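PDB 5Z5C: cysteine synthase from Fusobacterium nucleatum subsp. nucleatum, which produces hydrogen sulfide, probably by breaking down L-cysteine with pyridoxal 5'-phosphate as cofactor, and may also act as a cysteine synthase. Local coordinates for residues D51-Y56 against L155-A160; P72-T77 against P95-M100; G182-V187 against C210-L215; G278-G283 against I297-P302. One frame throughout, in Å; residues are numbered along the deposited sequence.

Contact 1: D51-Y56 against L155-A160; sequences DRMAFY and LYNSEA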
loop_
_atom_site.group_PDB
_atom_site.type_symbol
_atom_site.label_atom_id
_atom_site.label_comp_id
_atom_site.label_asym_id
_atom_site.label_seq_id
_atom_site.Cartn_x
_atom_site.Cartn_y
_atom_site.Cartn_z
ATOM N N ASP B 51 -4.405 7.779 -6.922
ATOM C CA ASP B 51 -3.056 8.293 -7.171
ATOM C C ASP B 51 -2.776 8.528 -8.667
ATOM O O ASP B 51 -2.123 9.502 -8.997
ATOM C CB ASP B 51 -1.977 7.348 -6.634
ATOM C CG ASP B 51 -1.997 7.222 -5.120
ATOM O OD1 ASP B 51 -2.005 8.267 -4.434
ATOM O OD2 ASP B 51 -1.989 6.078 -4.624
ATOM N N ARG B 52 -3.249 7.634 -9.542
ATOM C CA ARG B 52 -3.060 7.775 -10.981
ATOM C C ARG B 52 -3.742 9.070 -11.468
ATOM O O ARG B 52 -3.194 9.820 -12.250
ATOM C CB ARG B 52 -3.711 6.639 -11.740
ATOM C CG ARG B 52 -3.078 5.275 -11.514
ATOM C CD ARG B 52 -3.906 4.239 -12.213
ATOM N NE ARG B 52 -3.355 2.910 -12.152
ATOM C CZ ARG B 52 -2.662 2.343 -13.122
ATOM N NH1 ARG B 52 -2.256 3.064 -14.163
ATOM N NH2 ARG B 52 -2.314 1.077 -13.021
ATOM N N MET B 53 -4.934 9.295 -10.929
ATOM C CA MET B 53 -5.805 10.378 -11.286
ATOM C C MET B 53 -5.277 11.714 -10.766
ATOM O O MET B 53 -5.272 12.676 -11.508
ATOM C CB MET B 53 -7.192 10.109 -10.717
ATOM C CG MET B 53 -8.248 11.068 -11.212
ATOM S SD MET B 53 -8.496 12.525 -10.190
ATOM C CE MET B 53 -9.579 11.853 -8.931
ATOM N N ALA B 54 -4.886 11.771 -9.499
ATOM C CA ALA B 54 -4.288 12.976 -8.931
ATOM C C ALA B 54 -2.991 13.414 -9.638
ATOM O O ALA B 54 -2.789 14.619 -9.901
ATOM C CB ALA B 54 -4.050 12.833 -7.428
ATOM N N PHE B 55 -2.145 12.446 -9.967
ATOM C CA PHE B 55 -0.927 12.739 -10.678
ATOM C C PHE B 55 -1.174 13.238 -12.099
ATOM O O PHE B 55 -0.555 14.228 -12.506
ATOM C CB PHE B 55 -0.033 11.555 -10.785
ATOM C CG PHE B 55 1.177 11.837 -11.589
ATOM C CD1 PHE B 55 2.135 12.710 -11.117
ATOM C CD2 PHE B 55 1.336 11.280 -12.855
ATOM C CE1 PHE B 55 3.259 12.979 -11.867
ATOM C CE2 PHE B 55 2.453 11.567 -13.615
ATOM C CZ PHE B 55 3.416 12.391 -13.115
ATOM N N TYR B 56 -2.028 12.529 -12.852
ATOM C CA TYR B 56 -2.358 12.988 -14.203
ATOM C C TYR B 56 -2.905 14.394 -14.223
ATOM O O TYR B 56 -2.558 15.180 -15.108
ATOM C CB TYR B 56 -3.407 12.104 -14.872
ATOM C CG TYR B 56 -3.676 12.473 -16.324
ATOM C CD1 TYR B 56 -2.882 11.970 -17.346
ATOM C CD2 TYR B 56 -4.716 13.329 -16.664
ATOM C CE1 TYR B 56 -3.123 12.308 -18.674
ATOM C CE2 TYR B 56 -4.966 13.672 -17.994
ATOM C CZ TYR B 56 -4.163 13.160 -18.989
ATOM O OH TYR B 56 -4.396 13.492 -20.305
ATOM N N LEU B 155 -12.673 16.657 -16.673
ATOM C CA LEU B 155 -12.292 15.684 -17.719
ATOM C C LEU B 155 -10.897 15.059 -17.581
ATOM O O LEU B 155 -10.650 13.955 -18.078
ATOM C CB LEU B 155 -12.434 16.321 -19.118
ATOM C CG LEU B 155 -13.868 16.402 -19.690
ATOM C CD1 LEU B 155 -13.865 16.983 -21.103
ATOM C CD2 LEU B 155 -14.545 15.035 -19.686
ATOM N N TYR B 156 -9.984 15.784 -16.937
ATOM C CA TYR B 156 -8.644 15.266 -16.633
ATOM C C TYR B 156 -8.741 13.928 -15.833
ATOM O O TYR B 156 -7.897 13.060 -15.983
ATOM C CB TYR B 156 -7.836 16.287 -15.824
ATOM C CG TYR B 156 -7.432 17.561 -16.617
ATOM C CD1 TYR B 156 -7.931 17.810 -17.890
ATOM C CD2 TYR B 156 -6.563 18.492 -16.064
ATOM C CE1 TYR B 156 -7.568 18.956 -18.595
ATOM C CE2 TYR B 156 -6.193 19.635 -16.757
ATOM C CZ TYR B 156 -6.699 19.862 -18.020
ATOM O OH TYR B 156 -6.328 20.997 -18.700
ATOM N N ASN B 157 -9.767 13.808 -14.993
ATOM C CA ASN B 157 -10.044 12.618 -14.222
ATOM C C ASN B 157 -10.292 11.387 -15.133
ATOM O O ASN B 157 -9.475 10.450 -15.152
ATOM C CB ASN B 157 -11.199 12.899 -13.272
ATOM C CG ASN B 157 -11.563 11.720 -12.400
ATOM O OD1 ASN B 157 -11.059 10.622 -12.581
ATOM N ND2 ASN B 157 -12.445 11.948 -11.444
ATOM N N SER B 158 -11.356 11.407 -15.931
ATOM C CA SER B 158 -11.600 10.329 -16.866
ATOM C C SER B 158 -10.431 10.122 -17.816
ATOM O O SER B 158 -10.091 8.970 -18.121
ATOM C CB SER B 158 -12.933 10.499 -17.659
ATOM O OG SER B 158 -12.935 11.671 -18.453
ATOM N N GLU B 159 -9.808 11.209 -18.257
ATOM C CA GLU B 159 -8.653 11.113 -19.152
ATOM C C GLU B 159 -7.496 10.373 -18.506
ATOM O O GLU B 159 -6.783 9.669 -19.193
ATOM C CB GLU B 159 -8.101 12.484 -19.568
ATOM C CG GLU B 159 -8.889 13.277 -20.624
ATOM C CD GLU B 159 -8.446 14.727 -20.730
ATOM O OE1 GLU B 159 -7.247 15.008 -20.517
ATOM O OE2 GLU B 159 -9.302 15.596 -20.998
ATOM N N ALA B 160 -7.262 10.623 -17.213
ATOM C CA ALA B 160 -6.184 9.921 -16.466
ATOM C C ALA B 160 -6.287 8.418 -16.687
ATOM O O ALA B 160 -5.300 7.760 -17.026
ATOM C CB ALA B 160 -6.260 10.251 -14.987
#
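Tyr-56 lays its ring against the backbone of helix 155-163, and Ala-160 sits beneath it: CA of Ala-160 is 3.9 Å from the centroid of the Tyr-56 ring, a CH-pi contact over the face. The methyl CB of Ala-160 packs 3.4 Å from CB of Tyr-56. With CG anti to the backbone N (chi1 -174°), the ring reaches across the second helix, and its OH donates a hydrogen bond of 3.2 Å to the anti lone pair of Glu-159 OE1, the carboxylate plane standing 86° from the ring plane. Nearby, CG of Met-53 comes within 3.2 Å of Asn-157 OD1, and bends at chi2 and chi3 carry SD and CE along the amide. The short segments cross at 124° with their axes 8.5 Å apart, consistent with the small Ala-160 at the crossing.

Farther out, the dimethylated lysine at position 60 also bonds Glu-159 OE1. Asn-157 ND2 bonds Gln-151 O and Thr-189 OG1, and Thr-189 in turn holds the pyridoxal phosphate. Chemically the interface has two parts: a phenol and a carboxylate pair where it is partly exposed, while the buried Met-53 packs on an amide that acts as second shell to the cofactor.

Contact 2: P72-T77 against P95-M100; sequences PIVEAT and PVIIYM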
loop_
_atom_site.group_PDB
_atom_site.type_symbol
_atom_site.label_atom_id
_atom_site.label_comp_id
_atom_site.label_asym_id
_atom_site.label_seq_id
_atom_site.Cartn_x
_atom_site.Cartn_y
_atom_site.Cartn_z
ATOM N N PRO B 72 -2.515 26.973 -3.720
ATOM C CA PRO B 72 -3.262 25.965 -2.987
ATOM C C PRO B 72 -4.140 25.061 -3.878
ATOM O O PRO B 72 -4.815 25.539 -4.803
ATOM C CB PRO B 72 -4.142 26.799 -2.048
ATOM C CG PRO B 72 -4.325 28.098 -2.754
ATOM C CD PRO B 72 -2.990 28.341 -3.402
ATOM N N ILE B 73 -4.125 23.762 -3.570
ATOM C CA ILE B 73 -5.022 22.795 -4.182
ATOM C C ILE B 73 -6.157 22.569 -3.183
ATOM O O ILE B 73 -5.925 22.244 -2.016
ATOM C CB ILE B 73 -4.308 21.481 -4.490
ATOM C CG1 ILE B 73 -3.096 21.725 -5.417
ATOM C CG2 ILE B 73 -5.293 20.475 -5.094
ATOM C CD1 ILE B 73 -2.087 20.577 -5.415
ATOM N N VAL B 74 -7.379 22.752 -3.642
ATOM C CA VAL B 74 -8.533 22.745 -2.764
ATOM C C VAL B 74 -9.610 21.801 -3.292
ATOM O O VAL B 74 -9.953 21.884 -4.451
ATOM C CB VAL B 74 -9.131 24.160 -2.662
ATOM C CG1 VAL B 74 -10.268 24.178 -1.642
ATOM C CG2 VAL B 74 -8.044 25.162 -2.282
ATOM N N GLU B 75 -10.168 20.956 -2.423
ATOM C CA GLU B 75 -11.159 19.923 -2.837
ATOM C C GLU B 75 -12.058 19.545 -1.649
ATOM O O GLU B 75 -11.760 19.875 -0.480
ATOM C CB GLU B 75 -10.424 18.705 -3.441
ATOM C CG GLU B 75 -11.239 17.494 -3.946
ATOM C CD GLU B 75 -12.219 17.845 -5.050
ATOM O OE1 GLU B 75 -13.073 18.727 -4.827
ATOM O OE2 GLU B 75 -12.132 17.252 -6.142
ATOM N N ALA B 76 -13.195 18.937 -1.968
ATOM C CA ALA B 76 -14.129 18.397 -0.978
ATOM C C ALA B 76 -14.203 16.872 -1.151
ATOM O O ALA B 76 -14.552 16.408 -2.213
ATOM C CB ALA B 76 -15.505 19.027 -1.155
ATOM N N THR B 77 -13.855 16.134 -0.093
ATOM C CA THR B 77 -13.718 14.655 -0.072
ATOM C C THR B 77 -13.302 14.253 1.357
ATOM O O THR B 77 -12.754 15.070 2.134
ATOM C CB THR B 77 -12.667 14.139 -1.093
ATOM O OG1 THR B 77 -12.473 12.727 -0.941
ATOM C CG2 THR B 77 -11.290 14.832 -0.875
ATOM N N PRO B 95 0.318 23.702 -0.818
ATOM C CA PRO B 95 -0.514 23.428 0.344
ATOM C C PRO B 95 -1.840 22.830 -0.169
ATOM O O PRO B 95 -2.249 23.090 -1.321
ATOM C CB PRO B 95 -0.704 24.809 0.995
ATOM C CG PRO B 95 -0.548 25.803 -0.116
ATOM C CD PRO B 95 0.348 25.158 -1.154
ATOM N N VAL B 96 -2.482 22.019 0.655
ATOM C CA VAL B 96 -3.690 21.320 0.228
ATOM C C VAL B 96 -4.741 21.572 1.299
ATOM O O VAL B 96 -4.451 21.509 2.523
ATOM C CB VAL B 96 -3.478 19.793 0.001
ATOM C CG1 VAL B 96 -4.776 19.114 -0.393
ATOM C CG2 VAL B 96 -2.434 19.569 -1.087
ATOM N N ILE B 97 -5.928 21.928 0.815
ATOM C CA ILE B 97 -7.049 22.241 1.670
ATOM C C ILE B 97 -8.175 21.272 1.361
ATOM O O ILE B 97 -8.647 21.222 0.215
ATOM C CB ILE B 97 -7.642 23.667 1.431
ATOM C CG1 ILE B 97 -6.554 24.736 1.172
ATOM C CG2 ILE B 97 -8.504 24.056 2.636
ATOM C CD1 ILE B 97 -5.741 25.134 2.376
ATOM N N ILE B 98 -8.633 20.549 2.381
ATOM C CA ILE B 98 -9.720 19.612 2.199
ATOM C C ILE B 98 -10.895 20.033 3.035
ATOM O O ILE B 98 -10.758 20.210 4.236
ATOM C CB ILE B 98 -9.343 18.163 2.585
ATOM C CG1 ILE B 98 -8.063 17.697 1.872
ATOM C CG2 ILE B 98 -10.496 17.223 2.266
ATOM C CD1 ILE B 98 -8.142 17.682 0.358
ATOM N N TYR B 99 -12.053 20.162 2.383
ATOM C CA TYR B 99 -13.318 20.389 3.084
ATOM C C TYR B 99 -14.084 19.069 3.180
ATOM O O TYR B 99 -14.206 18.327 2.189
ATOM C CB TYR B 99 -14.186 21.439 2.351
ATOM C CG TYR B 99 -13.636 22.857 2.420
ATOM C CD1 TYR B 99 -12.637 23.278 1.551
ATOM C CD2 TYR B 99 -14.121 23.768 3.353
ATOM C CE1 TYR B 99 -12.132 24.577 1.608
ATOM C CE2 TYR B 99 -13.623 25.067 3.417
ATOM C CZ TYR B 99 -12.631 25.457 2.541
ATOM O OH TYR B 99 -12.126 26.732 2.590
ATOM N N MET B 100 -14.586 18.788 4.378
ATOM C CA MET B 100 -15.415 17.613 4.622
ATOM C C MET B 100 -16.388 17.899 5.778
ATOM O O MET B 100 -16.181 18.882 6.534
ATOM C CB MET B 100 -14.539 16.390 4.910
ATOM C CG MET B 100 -13.796 16.436 6.233
ATOM S SD MET B 100 -12.766 14.994 6.561
ATOM C CE MET B 100 -11.388 15.298 5.460
#
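Val-74 and Ile-97 meet through their rotamers: Val-74 holds CG1 anti to its backbone N (chi1 -175°), which leaves CG2 beside that nitrogen and 3.8 Å from CG1 of Ile-97, the two side chains running side by side in the same direction. CG1 of Val-74 is then turned to the edge of the Tyr-99 ring, 3.8 Å from CE1. Ala-76 shares this face of the sheet; Phe-139 and helix 130-133 pack over it. Ile-73, Glu-75, Val-96 and Ile-98 point to the other face, where Ser-86 of helix 80-91 touches Val-96 and Ile-98.

The backbones form a parallel ladder of five hydrogen bonds, the shortest from Ile-97 N to Ile-73 O at 2.8 Å. At its far end Thr-77 N reaches Tyr-99 O at 3.2 Å and a less straight 148°. With helix 80-91 between them, the strands make a beta-alpha-beta unit, and strand 120-122 extends the sheet beyond 96-101.

Glu-75 folds back, chi2 60°, and its OE1 accepts Ala-76 N at 2.9 Å, while OE2 takes Gln-151 N. Thr-77 OG1 bonds Gly-79 N, one residue before the cofactor ligand Asn-80. The buried carboxylate is thus met by backbone N-H groups at both oxygens, which would help to stabilise its negative charge, and the strand end is tied to the turn that leads into the cofactor site.

Contact 3: G182-V187 against C210-L215; sequences GFVAGV and CPLEPL. With PLP (pyridoxal-5'-phosphate), chain G.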
loop_
_atom_site.group_PDB
_atom_site.type_symbol
_atom_site.label_atom_id
_atom_site.label_comp_id
_atom_site.label_asym_id
_atom_site.label_seq_id
_atom_site.Cartn_x
_atom_site.Cartn_y
_atom_site.Cartn_z
ATOM N N GLY B 182 -16.095 -7.633 -21.566
ATOM C CA GLY B 182 -16.653 -6.603 -20.724
ATOM C C GLY B 182 -15.758 -6.124 -19.582
ATOM O O GLY B 182 -14.768 -6.761 -19.216
ATOM N N PHE B 183 -16.177 -5.005 -19.016
ATOM C CA PHE B 183 -15.531 -4.348 -17.898
ATOM C C PHE B 183 -16.632 -3.753 -17.004
ATOM O O PHE B 183 -17.576 -3.159 -17.532
ATOM C CB PHE B 183 -14.631 -3.208 -18.400
ATOM C CG PHE B 183 -14.039 -2.374 -17.293
ATOM C CD1 PHE B 183 -12.815 -2.741 -16.705
ATOM C CD2 PHE B 183 -14.714 -1.297 -16.793
ATOM C CE1 PHE B 183 -12.280 -2.016 -15.655
ATOM C CE2 PHE B 183 -14.185 -0.557 -15.763
ATOM C CZ PHE B 183 -12.971 -0.923 -15.193
ATOM N N VAL B 184 -16.450 -3.835 -15.680
ATOM C CA VAL B 184 -17.356 -3.290 -14.675
ATOM C C VAL B 184 -16.523 -2.485 -13.680
ATOM O O VAL B 184 -15.404 -2.926 -13.303
ATOM C CB VAL B 184 -18.061 -4.456 -13.904
ATOM C CG1 VAL B 184 -18.995 -3.911 -12.834
ATOM C CG2 VAL B 184 -18.811 -5.368 -14.867
ATOM N N ALA B 185 -17.042 -1.330 -13.262
ATOM C CA ALA B 185 -16.471 -0.575 -12.159
ATOM C C ALA B 185 -17.514 0.268 -11.435
ATOM O O ALA B 185 -18.295 1.001 -12.077
ATOM C CB ALA B 185 -15.347 0.348 -12.648
ATOM N N GLY B 186 -17.477 0.197 -10.096
ATOM C CA GLY B 186 -18.215 1.112 -9.235
ATOM C C GLY B 186 -17.904 2.568 -9.586
ATOM O O GLY B 186 -16.774 2.903 -9.968
ATOM N N VAL B 187 -18.938 3.411 -9.507
ATOM C CA VAL B 187 -18.829 4.821 -9.842
ATOM C C VAL B 187 -18.842 5.641 -8.572
ATOM O O VAL B 187 -19.770 5.568 -7.786
ATOM C CB VAL B 187 -19.977 5.264 -10.773
ATOM C CG1 VAL B 187 -20.090 6.760 -10.847
ATOM C CG2 VAL B 187 -19.744 4.684 -12.150
ATOM N N CYS B 210 -20.028 -1.544 -18.026
ATOM C CA CYS B 210 -21.138 -1.441 -17.098
ATOM C C CYS B 210 -20.704 -0.711 -15.829
ATOM O O CYS B 210 -19.784 -1.190 -15.121
ATOM C CB CYS B 210 -21.671 -2.836 -16.748
ATOM S SG CYS B 210 -22.390 -3.753 -18.133
ATOM N N PRO B 211 -21.336 0.446 -15.528
ATOM C CA PRO B 211 -21.029 1.117 -14.280
ATOM C C PRO B 211 -21.770 0.440 -13.166
ATOM O O PRO B 211 -22.850 -0.166 -13.392
ATOM C CB PRO B 211 -21.527 2.547 -14.507
ATOM C CG PRO B 211 -22.696 2.379 -15.446
ATOM C CD PRO B 211 -22.381 1.167 -16.290
ATOM N N LEU B 212 -21.211 0.527 -11.960
ATOM C CA LEU B 212 -21.760 -0.191 -10.843
ATOM C C LEU B 212 -22.199 0.775 -9.770
ATOM O O LEU B 212 -21.566 1.797 -9.544
ATOM C CB LEU B 212 -20.738 -1.228 -10.344
ATOM C CG LEU B 212 -21.065 -2.037 -9.078
ATOM C CD1 LEU B 212 -20.322 -3.346 -9.069
ATOM C CD2 LEU B 212 -20.751 -1.241 -7.806
ATOM N N GLU B 213 -23.301 0.438 -9.114
ATOM C CA GLU B 213 -23.843 1.217 -8.002
ATOM C C GLU B 213 -24.208 0.226 -6.894
ATOM O O GLU B 213 -24.336 -0.954 -7.168
ATOM C CB GLU B 213 -25.107 2.005 -8.458
ATOM C CG GLU B 213 -26.343 1.106 -8.628
ATOM C CD GLU B 213 -27.540 1.716 -9.353
ATOM O OE1 GLU B 213 -27.577 2.951 -9.531
ATOM O OE2 GLU B 213 -28.457 0.953 -9.726
ATOM N N PRO B 214 -24.382 0.691 -5.658
ATOM C CA PRO B 214 -24.984 -0.137 -4.615
ATOM C C PRO B 214 -26.515 -0.249 -4.760
ATOM O O PRO B 214 -27.195 0.737 -4.959
ATOM C CB PRO B 214 -24.653 0.604 -3.320
ATOM C CG PRO B 214 -24.142 1.925 -3.715
ATOM C CD PRO B 214 -24.113 2.048 -5.204
ATOM N N LEU B 215 -27.041 -1.458 -4.657
ATOM C CA LEU B 215 -28.491 -1.707 -4.593
ATOM C C LEU B 215 -29.194 -0.952 -3.447
ATOM O O LEU B 215 -30.363 -0.562 -3.591
ATOM C CB LEU B 215 -28.709 -3.201 -4.440
ATOM C CG LEU B 215 -30.103 -3.772 -4.677
ATOM C CD1 LEU B 215 -30.604 -3.433 -6.077
ATOM C CD2 LEU B 215 -30.057 -5.282 -4.476
HETATM N N1 PLP G . -13.518 2.595 -4.850
HETATM C C2 PLP G . -12.737 3.333 -4.029
HETATM C C2A PLP G . -12.070 2.741 -2.818
HETATM C C3 PLP G . -12.529 4.761 -4.330
HETATM O O3 PLP G . -11.763 5.533 -3.532
HETATM C C4 PLP G . -13.193 5.343 -5.512
HETATM C C4A PLP G . -13.014 6.775 -5.839
HETATM C C5 PLP G . -14.019 4.437 -6.335
HETATM C C6 PLP G . -14.136 3.104 -5.944
HETATM C C5A PLP G . -14.721 4.986 -7.560
HETATM O O4P PLP G . -13.815 5.445 -8.575
HETATM P P PLP G . -14.142 6.716 -9.515
HETATM O O1P PLP G . -14.095 7.903 -8.596
HETATM O O2P PLP G . -13.080 6.666 -10.585
HETATM O O3P PLP G . -15.514 6.390 -10.070
#
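Val-184 and Cys-210 begin a parallel beta ladder in the larger sheet of this enzyme, a member of the fold type II pyridoxal-phosphate family to which cysteine synthases belong, and the ladder runs on to the glycine-rich phosphate loop. Cys-210 N gives a nearly straight bond to Phe-183 O, 3.0 Å at 170°. Cys-210 O takes Ala-185 N in return, but weakly, at 3.3 Å. Next, Leu-212 N reaches Ala-185 O at 3.0 Å from well above the carbonyl plane. This bent bond, 139° at the hydrogen, falls where the backbones close to 4.1 Å between the CA atoms of Gly-186 and Leu-212. Leu-212 O then accepts Val-187 N at 3.1 Å.

The outer sides pair on: Gly-182 and Val-184 bond the backbone of Val-298, and Pro-211 that of Val-252. Val-184 O also accepts from Thr-299 OG1. Glu-213 OE1 receives Ser-221 N. Beyond Val-187, the backbone N-H groups of Gly-188 and Gly-190 bind the cofactor, consistent with a strand-turn-helix phosphate site.

On one face, CD1 of Leu-212 touches CG1 of Val-184, and its CB and CD2 lie against the bare Gly-186. Past the strand end, Val-187 lies beside Pro-211, CG2 of Val-187 being 3.6 Å from CB of Pro-211.

Contact 4: G278-G283 against I297-P302; sequences GANFIG and IVTVFP. With PLP (pyridoxal-5'-phosphate), chain G.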
loop_
_atom_site.group_PDB
_atom_site.type_symbol
_atom_site.label_atom_id
_atom_site.label_comp_id
_atom_site.label_asym_id
_atom_site.label_seq_id
_atom_site.Cartn_x
_atom_site.Cartn_y
_atom_site.Cartn_z
ATOM N N GLY B 278 -14.700 -5.737 -3.568
ATOM C CA GLY B 278 -15.591 -6.894 -3.443
ATOM C C GLY B 278 -16.824 -6.660 -4.297
ATOM O O GLY B 278 -17.293 -7.568 -4.952
ATOM N N ALA B 279 -17.300 -5.408 -4.294
ATOM C CA ALA B 279 -18.410 -4.955 -5.119
ATOM C C ALA B 279 -18.133 -5.185 -6.586
ATOM O O ALA B 279 -18.936 -5.824 -7.283
ATOM C CB ALA B 279 -18.713 -3.468 -4.869
ATOM N N ASN B 280 -16.978 -4.704 -7.045
ATOM C CA ASN B 280 -16.534 -4.917 -8.439
ATOM C C ASN B 280 -16.429 -6.373 -8.851
ATOM O O ASN B 280 -16.712 -6.695 -10.002
ATOM C CB ASN B 280 -15.178 -4.201 -8.708
ATOM C CG ASN B 280 -15.335 -2.701 -8.793
ATOM O OD1 ASN B 280 -16.457 -2.221 -8.875
ATOM N ND2 ASN B 280 -14.231 -1.951 -8.776
ATOM N N PHE B 281 -15.970 -7.242 -7.956
ATOM C CA PHE B 281 -15.851 -8.642 -8.260
ATOM C C PHE B 281 -17.244 -9.250 -8.560
ATOM O O PHE B 281 -17.414 -9.957 -9.577
ATOM C CB PHE B 281 -15.196 -9.407 -7.107
ATOM C CG PHE B 281 -14.855 -10.836 -7.454
ATOM C CD1 PHE B 281 -15.826 -11.862 -7.326
ATOM C CD2 PHE B 281 -13.601 -11.165 -7.915
ATOM C CE1 PHE B 281 -15.514 -13.176 -7.644
ATOM C CE2 PHE B 281 -13.285 -12.474 -8.244
ATOM C CZ PHE B 281 -14.227 -13.484 -8.084
ATOM N N ILE B 282 -18.197 -8.953 -7.662
ATOM C CA ILE B 282 -19.580 -9.409 -7.782
ATOM C C ILE B 282 -20.146 -8.821 -9.058
ATOM O O ILE B 282 -20.735 -9.538 -9.859
ATOM C CB ILE B 282 -20.463 -8.982 -6.576
ATOM C CG1 ILE B 282 -20.106 -9.737 -5.275
ATOM C CG2 ILE B 282 -21.914 -9.119 -6.928
ATOM C CD1 ILE B 282 -19.980 -11.243 -5.414
ATOM N N GLY B 283 -19.929 -7.519 -9.253
ATOM C CA GLY B 283 -20.269 -6.828 -10.493
ATOM C C GLY B 283 -19.845 -7.550 -11.738
ATOM O O GLY B 283 -20.661 -7.824 -12.635
ATOM N N ILE B 297 -13.963 -10.937 -18.724
ATOM C CA ILE B 297 -14.457 -9.754 -18.006
ATOM C C ILE B 297 -13.332 -9.219 -17.110
ATOM O O ILE B 297 -12.643 -9.985 -16.420
ATOM C CB ILE B 297 -15.675 -10.096 -17.145
ATOM C CG1 ILE B 297 -16.730 -10.874 -17.945
ATOM C CG2 ILE B 297 -16.228 -8.835 -16.492
ATOM C CD1 ILE B 297 -17.423 -10.054 -18.986
ATOM N N VAL B 298 -13.124 -7.908 -17.174
ATOM C CA VAL B 298 -12.086 -7.192 -16.413
ATOM C C VAL B 298 -12.717 -6.275 -15.375
ATOM O O VAL B 298 -13.752 -5.644 -15.613
ATOM C CB VAL B 298 -11.205 -6.360 -17.342
ATOM C CG1 VAL B 298 -10.057 -5.737 -16.552
ATOM C CG2 VAL B 298 -10.656 -7.246 -18.430
ATOM N N THR B 299 -12.104 -6.198 -14.209
ATOM C CA THR B 299 -12.447 -5.129 -13.308
ATOM C C THR B 299 -11.188 -4.571 -12.582
ATOM O O THR B 299 -10.083 -4.872 -12.984
ATOM C CB THR B 299 -13.575 -5.577 -12.386
ATOM O OG1 THR B 299 -14.036 -4.460 -11.645
ATOM C CG2 THR B 299 -13.156 -6.742 -11.467
ATOM N N VAL B 300 -11.394 -3.743 -11.573
ATOM C CA VAL B 300 -10.328 -3.191 -10.754
ATOM C C VAL B 300 -10.646 -3.330 -9.267
ATOM O O VAL B 300 -11.810 -3.341 -8.865
ATOM C CB VAL B 300 -10.019 -1.691 -11.077
ATOM C CG1 VAL B 300 -9.766 -1.486 -12.573
ATOM C CG2 VAL B 300 -11.145 -0.795 -10.596
ATOM N N PHE B 301 -9.588 -3.475 -8.484
ATOM C CA PHE B 301 -9.622 -3.395 -7.056
ATOM C C PHE B 301 -9.009 -2.054 -6.673
ATOM O O PHE B 301 -7.799 -1.889 -6.704
ATOM C CB PHE B 301 -8.773 -4.527 -6.443
ATOM C CG PHE B 301 -9.316 -5.949 -6.637
ATOM C CD1 PHE B 301 -10.643 -6.186 -6.984
ATOM C CD2 PHE B 301 -8.483 -7.055 -6.401
ATOM C CE1 PHE B 301 -11.134 -7.498 -7.079
ATOM C CE2 PHE B 301 -8.946 -8.354 -6.528
ATOM C CZ PHE B 301 -10.285 -8.562 -6.871
ATOM N N PRO B 302 -9.827 -1.071 -6.330
ATOM C CA PRO B 302 -9.268 0.286 -6.200
ATOM C C PRO B 302 -8.362 0.584 -5.006
ATOM O O PRO B 302 -7.561 1.515 -5.081
ATOM C CB PRO B 302 -10.517 1.155 -6.109
ATOM C CG PRO B 302 -11.586 0.353 -6.766
ATOM C CD PRO B 302 -11.299 -1.042 -6.343
HETATM N N1 PLP G . -13.518 2.595 -4.850
HETATM C C2 PLP G . -12.737 3.333 -4.029
HETATM C C2A PLP G . -12.070 2.741 -2.818
HETATM C C3 PLP G . -12.529 4.761 -4.330
HETATM O O3 PLP G . -11.763 5.533 -3.532
HETATM C C4 PLP G . -13.193 5.343 -5.512
HETATM C C4A PLP G . -13.014 6.775 -5.839
HETATM C C5 PLP G . -14.019 4.437 -6.335
HETATM C C6 PLP G . -14.136 3.104 -5.944
HETATM C C5A PLP G . -14.721 4.986 -7.560
HETATM O O4P PLP G . -13.815 5.445 -8.575
HETATM P P PLP G . -14.142 6.716 -9.515
HETATM O O1P PLP G . -14.095 7.903 -8.596
HETATM O O2P PLP G . -13.080 6.666 -10.585
HETATM O O3P PLP G . -15.514 6.390 -10.070
#
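Asn-280 ND2 gives Val-300 O a bond of 2.8 Å that is almost linear at 169°. The acceptor lies in the plane of the amide, though the nitrogen is tilted 28° from the carbonyl plane. CG of Asn-280 is anti to its carbonyl carbon (chi1 -73°), which sets the side chain against Thr-299 and Pro-302: ND2 is 3.9 Å from CD of Pro-302, while CG2 of Thr-299 lies 3.8 Å from the backbone O of Asn-280. The other end of the amide, OD1, accepts Gly-186 N. One residue on, Phe-281 sets CD2 4.3 Å from CZ of Phe-301, near the plane of the Phe-301 ring; its own ring also meets Phe-27 edge-to-face.

Helix 275-288 is thereby fixed to the chain leaving strand 297-298. A buried amide that uses both ends bridges two backbones here, and the chain it grips leads to Pro-302, whose CG lies 3.5 Å from N1 of the cofactor's pyridine ring.

How the contacts relate
Contacts 3 and 4 form one continuous unit, their centres about 8 Å apart: strands 182-186 and 297-298 are neighbours in the same sheet, with Gly-182 O 2.9 Å from Val-298 N. Both touch the cofactor, contact 3 beside its phosphate and contact 4 at its pyridine ring. Contact 1 lies about 19 Å from contact 3, centre to centre, yet the side chain of Asn-157 comes within about 5 Å of the cofactor. Contact 2 belongs to a separate parallel sheet, about 29 Å from contact 4 between centres, and is nested along the chain inside the loop closed by contact 1. Its Thr-77 side chain is about 8 Å from the cofactor, so contacts 1 and 2 lie in the shell around the site that contacts 3 and 4 line.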